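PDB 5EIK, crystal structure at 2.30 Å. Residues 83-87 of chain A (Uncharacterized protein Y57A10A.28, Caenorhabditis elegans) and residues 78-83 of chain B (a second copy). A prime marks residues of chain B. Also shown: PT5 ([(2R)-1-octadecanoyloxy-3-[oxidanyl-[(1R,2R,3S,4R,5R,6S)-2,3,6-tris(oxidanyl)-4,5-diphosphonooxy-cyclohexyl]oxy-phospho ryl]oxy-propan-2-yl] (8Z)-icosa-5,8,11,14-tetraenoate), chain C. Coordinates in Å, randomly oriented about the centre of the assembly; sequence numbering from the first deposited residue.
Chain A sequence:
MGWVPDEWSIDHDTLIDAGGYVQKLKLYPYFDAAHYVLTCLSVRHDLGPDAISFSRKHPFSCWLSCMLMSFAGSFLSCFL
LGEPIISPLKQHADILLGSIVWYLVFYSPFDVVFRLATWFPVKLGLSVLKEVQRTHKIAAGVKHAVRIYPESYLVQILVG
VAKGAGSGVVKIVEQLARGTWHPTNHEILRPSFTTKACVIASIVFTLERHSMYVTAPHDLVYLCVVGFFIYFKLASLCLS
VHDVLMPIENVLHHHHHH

Chain A, residues 83-87: EPIIS
Chain B 78-83: CFLLGE

Residues 78–83 of chain B end a helix, and residues 83–87 of chain A, a segment without a regular helix or strand, containing a type I beta turn from Pro84 to Ser87, pack against that end, burying 316 Å² in total. The register is set by Pro84 CA lying 3.9 Å from Gly82′ CA and Ile85 CA lying 5.0 Å from Leu80′ CA, so chain A advances as chain B is read backwards.

Cys78′ (phi/psi -60/-41, chi1 m) makes no contact with chain A; Cys78′ O accepts a hydrogen bond from Glu83′ N at 3.0 Å and a weak one from Gly82′ N at 2.9 Å, closing the last turn. Phe79′ (-57/-47, chi1 t, chi2 71°) directs CA-to-CB sideways, but its ring reaches nearer to chain A. The CA-to-CB bond of Ile85 (-58/-27, chi1 m, chi2 m) points toward the helix, and Ile85 CG1 lies over one face of the Phe79′ ring, 4.1 Å from its centroid and 17° off the normal, a CH-pi contact; Ile85 CG1 is 3.9 Å from Phe79′ CZ and 3.3 Å from Phe79′ O. The lipid PT5 adds to this apolar cluster, with C35 3.7 Å from Phe79′ CE2 and C20 3.5 Å from Ile85 CG2.

Leu80′ (-66/-37, m, t, CA-to-CB sideways) supplies the polar link. Near the helix end, Leu80′ O accepts a hydrogen bond from Ile86 N at 3.1 Å, with an N-H...O angle of 142°. Ile85 N is also close, 3.3 Å from Leu80′ O, but its angle is too poor for a bond. The CA-to-CB bond of Ile86 (-74/-19, chi1 -132°, between wells, chi2 p) points toward chain B, and Ile86 CD1 comes to 4.1 Å from Leu80′ CB; the same Ile86 CD1 is 3.9 Å from PT5 C18.

In Leu81′ (-87/-3, m, t) the CA-to-CB bond points away from chain A, and the backbone makes the close approach: Leu81′ O is 3.4 Å from Pro84 CG. Pro84 (-53/126, C-gamma exo, CA-to-CB sideways) starts the turn, and Pro84 O accepts hydrogen bonds from both Ser87 N at 3.0 Å and Ser87 OG at 2.7 Å, with Ser87 at -35/-56, chi1 m.

Gly82′ leaves helical geometry at phi/psi 75/24 in a Schellman motif, Gly82′ N also bonding weakly to Phe79′ O at 3.4 Å. Positive phi favours glycine, and the approach of chain A adds a steric reason: an ideal CB on Gly82′ would lie 2.8 Å from Pro84 CA, a clash. The CA-to-CB bond of Glu83′ (-92/158, m, t, chi3 -44°) then points away, as does that of Glu83 in chain A, with the same torsions.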

ATOM      1  N   GLU A  83     -13.224   0.394  -1.928  1.00 34.03           N
ATOM      2  CA  GLU A  83     -14.120   1.113  -1.033  1.00 33.70           C
ATOM      3  C   GLU A  83     -13.216   1.936  -0.133  1.00 37.25           C
ATOM      4  O   GLU A  83     -12.042   1.613   0.021  1.00 31.15           O
ATOM      5  CB  GLU A  83     -14.925   0.130  -0.174  1.00 36.92           C
ATOM      6  CG  GLU A  83     -15.505  -1.040  -0.944  1.00 43.12           C
ATOM      7  CD  GLU A  83     -16.180  -2.067  -0.038  1.00 56.32           C
ATOM      8  OE1 GLU A  83     -15.600  -2.398   1.016  1.00 60.48           O
ATOM      9  OE2 GLU A  83     -17.281  -2.553  -0.381  1.00 59.61           O
ATOM     10  N   PRO A  84     -13.740   3.016   0.462  1.00 36.58           N
ATOM     11  CA  PRO A  84     -12.903   3.837   1.347  1.00 35.66           C
ATOM     12  C   PRO A  84     -12.251   2.944   2.403  1.00 32.93           C
ATOM     13  O   PRO A  84     -12.944   2.197   3.092  1.00 34.00           O
ATOM     14  CB  PRO A  84     -13.905   4.824   1.945  1.00 30.20           C
ATOM     15  CG  PRO A  84     -14.865   5.027   0.804  1.00 29.50           C
ATOM     16  CD  PRO A  84     -15.082   3.602   0.307  1.00 30.13           C
ATOM     17  N   ILE A  85     -10.926   3.017   2.518  1.00 31.54           N
ATOM     18  CA  ILE A  85     -10.187   2.198   3.481  1.00 38.08           C
ATOM     19  C   ILE A  85     -10.665   2.450   4.902  1.00 37.50           C
ATOM     20  O   ILE A  85     -10.569   1.596   5.774  1.00 39.59           O
ATOM     21  CB  ILE A  85      -8.674   2.518   3.442  1.00 38.59           C
ATOM     22  CG1 ILE A  85      -8.120   2.259   2.045  1.00 50.66           C
ATOM     23  CG2 ILE A  85      -7.929   1.639   4.433  1.00 49.42           C
ATOM     24  CD1 ILE A  85      -8.223   0.816   1.613  1.00 43.35           C
ATOM     25  N   ILE A  86     -11.180   3.650   5.109  1.00 42.82           N
ATOM     26  CA  ILE A  86     -11.662   4.114   6.385  1.00 36.60           C
ATOM     27  C   ILE A  86     -13.007   3.511   6.815  1.00 43.33           C
ATOM     28  O   ILE A  86     -13.347   3.525   7.999  1.00 41.78           O
ATOM     29  CB  ILE A  86     -11.736   5.677   6.343  1.00 38.06           C
ATOM     30  CG1 ILE A  86     -11.088   6.244   7.590  1.00 40.13           C
ATOM     31  CG2 ILE A  86     -13.178   6.165   6.168  1.00 36.07           C
ATOM     32  CD1 ILE A  86      -9.670   5.799   7.758  1.00 42.20           C
ATOM     33  N   SER A  87     -13.750   2.966   5.855  1.00 42.83           N
ATOM     34  CA  SER A  87     -15.075   2.380   6.109  1.00 50.64           C
ATOM     35  C   SER A  87     -15.284   1.654   7.438  1.00 50.93           C
ATOM     36  O   SER A  87     -16.197   1.983   8.192  1.00 51.57           O
ATOM     37  CB  SER A  87     -15.465   1.426   4.972  1.00 46.91           C
ATOM     38  OG  SER A  87     -15.560   2.112   3.739  1.00 50.65           O
TER
ATOM     39  N   CYS B  78      -6.201  10.850   0.500  1.00 35.97           N
ATOM     40  CA  CYS B  78      -6.997  10.247  -0.574  1.00 37.65           C
ATOM     41  C   CYS B  78      -7.068   8.736  -0.384  1.00 37.02           C
ATOM     42  O   CYS B  78      -8.119   8.116  -0.575  1.00 34.72           O
ATOM     43  CB  CYS B  78      -6.396  10.568  -1.954  1.00 43.18           C
ATOM     44  SG  CYS B  78      -6.462  12.324  -2.427  1.00 40.01           S
ATOM     45  N   PHE B  79      -5.942   8.146   0.001  1.00 35.40           N
ATOM     46  CA  PHE B  79      -5.892   6.717   0.231  1.00 34.64           C
ATOM     47  C   PHE B  79      -6.932   6.304   1.283  1.00 39.60           C
ATOM     48  O   PHE B  79      -7.677   5.352   1.083  1.00 41.10           O
ATOM     49  CB  PHE B  79      -4.493   6.311   0.692  1.00 35.40           C
ATOM     50  CG  PHE B  79      -4.382   4.868   1.098  1.00 34.64           C
ATOM     51  CD1 PHE B  79      -4.444   3.851   0.152  1.00 43.75           C
ATOM     52  CD2 PHE B  79      -4.239   4.527   2.436  1.00 35.82           C
ATOM     53  CE1 PHE B  79      -4.372   2.509   0.536  1.00 36.74           C
ATOM     54  CE2 PHE B  79      -4.169   3.191   2.829  1.00 41.94           C
ATOM     55  CZ  PHE B  79      -4.234   2.183   1.878  1.00 39.33           C
ATOM     56  N   LEU B  80      -6.995   7.035   2.392  1.00 34.81           N
ATOM     57  CA  LEU B  80      -7.940   6.707   3.454  1.00 34.27           C
ATOM     58  C   LEU B  80      -9.402   6.883   3.058  1.00 36.20           C
ATOM     59  O   LEU B  80     -10.259   6.092   3.455  1.00 37.74           O
ATOM     60  CB  LEU B  80      -7.660   7.557   4.695  1.00 33.17           C
ATOM     61  CG  LEU B  80      -6.266   7.430   5.311  1.00 44.22           C
ATOM     62  CD1 LEU B  80      -6.189   8.351   6.509  1.00 42.83           C
ATOM     63  CD2 LEU B  80      -5.987   5.981   5.714  1.00 34.34           C
ATOM     64  N   LEU B  81      -9.687   7.915   2.274  1.00 35.08           N
ATOM     65  CA  LEU B  81     -11.056   8.197   1.859  1.00 37.08           C
ATOM     66  C   LEU B  81     -11.508   7.477   0.596  1.00 31.71           C
ATOM     67  O   LEU B  81     -12.660   7.593   0.194  1.00 47.75           O
ATOM     68  CB  LEU B  81     -11.233   9.706   1.689  1.00 25.49           C
ATOM     69  CG  LEU B  81     -10.995  10.474   2.993  1.00 38.96           C
ATOM     70  CD1 LEU B  81     -10.986  11.970   2.722  1.00 32.70           C
ATOM     71  CD2 LEU B  81     -12.072  10.101   4.010  1.00 29.04           C
ATOM     72  N   GLY B  82     -10.607   6.731  -0.027  1.00 37.21           N
ATOM     73  CA  GLY B  82     -10.963   6.010  -1.236  1.00 35.81           C
ATOM     74  C   GLY B  82     -11.079   6.897  -2.466  1.00 39.34           C
ATOM     75  O   GLY B  82     -11.782   6.559  -3.411  1.00 38.23           O
ATOM     76  N   GLU B  83     -10.400   8.037  -2.450  1.00 34.03           N
ATOM     77  CA  GLU B  83     -10.425   8.955  -3.581  1.00 33.70           C
ATOM     78  C   GLU B  83      -9.239   8.563  -4.443  1.00 37.25           C
ATOM     79  O   GLU B  83      -8.300   7.944  -3.953  1.00 31.15           O
ATOM     80  CB  GLU B  83     -10.247  10.400  -3.104  1.00 36.92           C
ATOM     81  CG  GLU B  83     -11.084  10.766  -1.895  1.00 43.12           C
ATOM     82  CD  GLU B  83     -10.780  12.165  -1.366  1.00 56.32           C
ATOM     83  OE1 GLU B  83      -9.586  12.516  -1.274  1.00 60.48           O
ATOM     84  OE2 GLU B  83     -11.727  12.912  -1.032  1.00 59.61           O
TER
HETATM   85  O12 PT5 C 301       6.456   9.105  13.886  1.00 60.76           O
HETATM   86  P1  PT5 C 301       6.082   8.747  12.457  1.00 49.82           P
HETATM   87  O13 PT5 C 301       4.395   8.903  12.074  1.00 61.05           O
HETATM   88  O11 PT5 C 301       6.444   7.210  12.013  1.00 61.98           O
HETATM   89  O6  PT5 C 301       9.252  10.738  11.340  1.00 65.39           O
HETATM   90  O1  PT5 C 301       6.762   9.658  11.359  1.00 55.46           O
HETATM   91  C1  PT5 C 301       6.898  11.072  11.530  1.00 48.49           C
HETATM   92  C6  PT5 C 301       8.139  11.423  10.761  1.00 53.66           C
HETATM   93  C2  PT5 C 301       5.676  11.895  10.971  1.00 57.08           C
HETATM   94  O2  PT5 C 301       5.436  11.545   9.594  1.00 56.02           O
HETATM   95  C3  PT5 C 301       5.983  13.424  11.014  1.00 56.43           C
HETATM   96  O3  PT5 C 301       4.901  14.104  10.394  1.00 57.58           O
HETATM   97  C4  PT5 C 301       7.256  13.778  10.289  1.00 54.05           C
HETATM   98  O4  PT5 C 301       7.593  15.108  10.547  1.00 54.95           O
HETATM   99  P4  PT5 C 301       7.579  16.216   9.351  1.00 55.27           P
HETATM  100  O41 PT5 C 301       8.497  15.803   8.088  1.00 56.83           O
HETATM  101  O42 PT5 C 301       8.097  17.644   9.907  1.00 55.86           O
HETATM  102  O43 PT5 C 301       6.166  16.357   8.853  1.00 48.63           O
HETATM  103  C5  PT5 C 301       8.455  12.923  10.744  1.00 59.27           C
HETATM  104  O5  PT5 C 301       9.521  13.154   9.823  1.00 67.08           O
HETATM  105  P5  PT5 C 301      10.785  14.019  10.394  1.00 79.61           P
HETATM  106  O52 PT5 C 301      10.481  14.745  11.779  1.00 68.61           O
HETATM  107  O51 PT5 C 301      12.112  12.990  10.493  1.00 79.55           O
HETATM  108  O53 PT5 C 301      11.027  15.036   9.098  1.00 69.92           O
HETATM  109  C7  PT5 C 301       3.859   8.362  10.834  1.00 49.35           C
HETATM  110  C8  PT5 C 301       2.528   7.673  11.188  1.00 66.16           C
HETATM  111  C9  PT5 C 301       2.645   6.146  11.493  1.00 69.06           C
HETATM  112  O16 PT5 C 301       1.587   7.871  10.062  1.00 69.91           O
HETATM  113  C10 PT5 C 301       0.602   8.797  10.258  1.00 66.93           C
HETATM  114  O17 PT5 C 301       0.767  10.000  10.148  1.00 75.68           O
HETATM  115  O18 PT5 C 301       1.640   5.403  10.675  1.00 84.44           O
HETATM  116  C11 PT5 C 301       1.156   4.103  11.042  1.00 90.74           C
HETATM  117  O19 PT5 C 301       1.138   3.622  12.212  1.00 97.69           O
HETATM  118  C12 PT5 C 301      -0.753   8.190  10.624  1.00 63.45           C
HETATM  119  C13 PT5 C 301      -1.978   8.571   9.753  1.00 52.05           C
HETATM  120  C14 PT5 C 301      -3.268   7.917  10.301  1.00 37.05           C
HETATM  121  C15 PT5 C 301      -3.721   6.697   9.479  1.00 46.45           C
HETATM  122  C16 PT5 C 301      -5.128   6.170   9.887  1.00 48.09           C
HETATM  123  C17 PT5 C 301      -5.240   4.613   9.861  1.00 48.71           C
HETATM  124  C18 PT5 C 301      -6.547   4.105   9.244  1.00 61.34           C
HETATM  125  C19 PT5 C 301      -6.691   3.007   8.659  1.00 65.41           C
HETATM  126  C20 PT5 C 301      -6.180   2.266   7.412  1.00 64.91           C
HETATM  127  C21 PT5 C 301      -5.023   1.260   7.640  1.00 59.75           C
HETATM  128  C22 PT5 C 301      -4.364   0.796   6.326  1.00 59.59           C
HETATM  129  C23 PT5 C 301      -4.058  -0.717   6.311  1.00 51.73           C
HETATM  130  C24 PT5 C 301      -4.569  -1.425   5.038  1.00 58.99           C
HETATM  131  C31 PT5 C 301       0.636   3.317   9.836  1.00 88.23           C
HETATM  132  C32 PT5 C 301      -0.827   3.690   9.462  1.00 85.30           C
HETATM  133  C33 PT5 C 301      -1.328   2.997   8.159  1.00 84.39           C
HETATM  134  C34 PT5 C 301      -1.151   3.841   6.871  1.00 79.87           C
HETATM  135  C35 PT5 C 301      -1.529   3.194   5.449  1.00 75.19           C
HETATM  136  C36 PT5 C 301      -0.584   2.669   4.589  1.00 74.58           C
HETATM  137  C37 PT5 C 301      -0.953   1.436   3.735  1.00 79.63           C
HETATM  138  C38 PT5 C 301      -0.427   1.683   2.412  1.00 81.73           C
HETATM  139  C39 PT5 C 301       0.723   1.060   1.755  1.00 93.10           C
HETATM  140  C40 PT5 C 301       2.114   1.384   2.200  1.00 93.43           C
HETATM  141  C25 PT5 C 301      -3.430  -1.696   4.024  1.00 63.05           C
HETATM  142  C26 PT5 C 301      -3.953  -2.177   2.661  1.00 64.21           C
HETATM  143  C41 PT5 C 301       2.887   0.307   2.970  1.00 80.03           C
HETATM  144  C42 PT5 C 301       4.230   0.812   3.512  1.00 72.64           C
HETATM  145  C43 PT5 C 301       4.138   1.371   4.936  1.00 66.85           C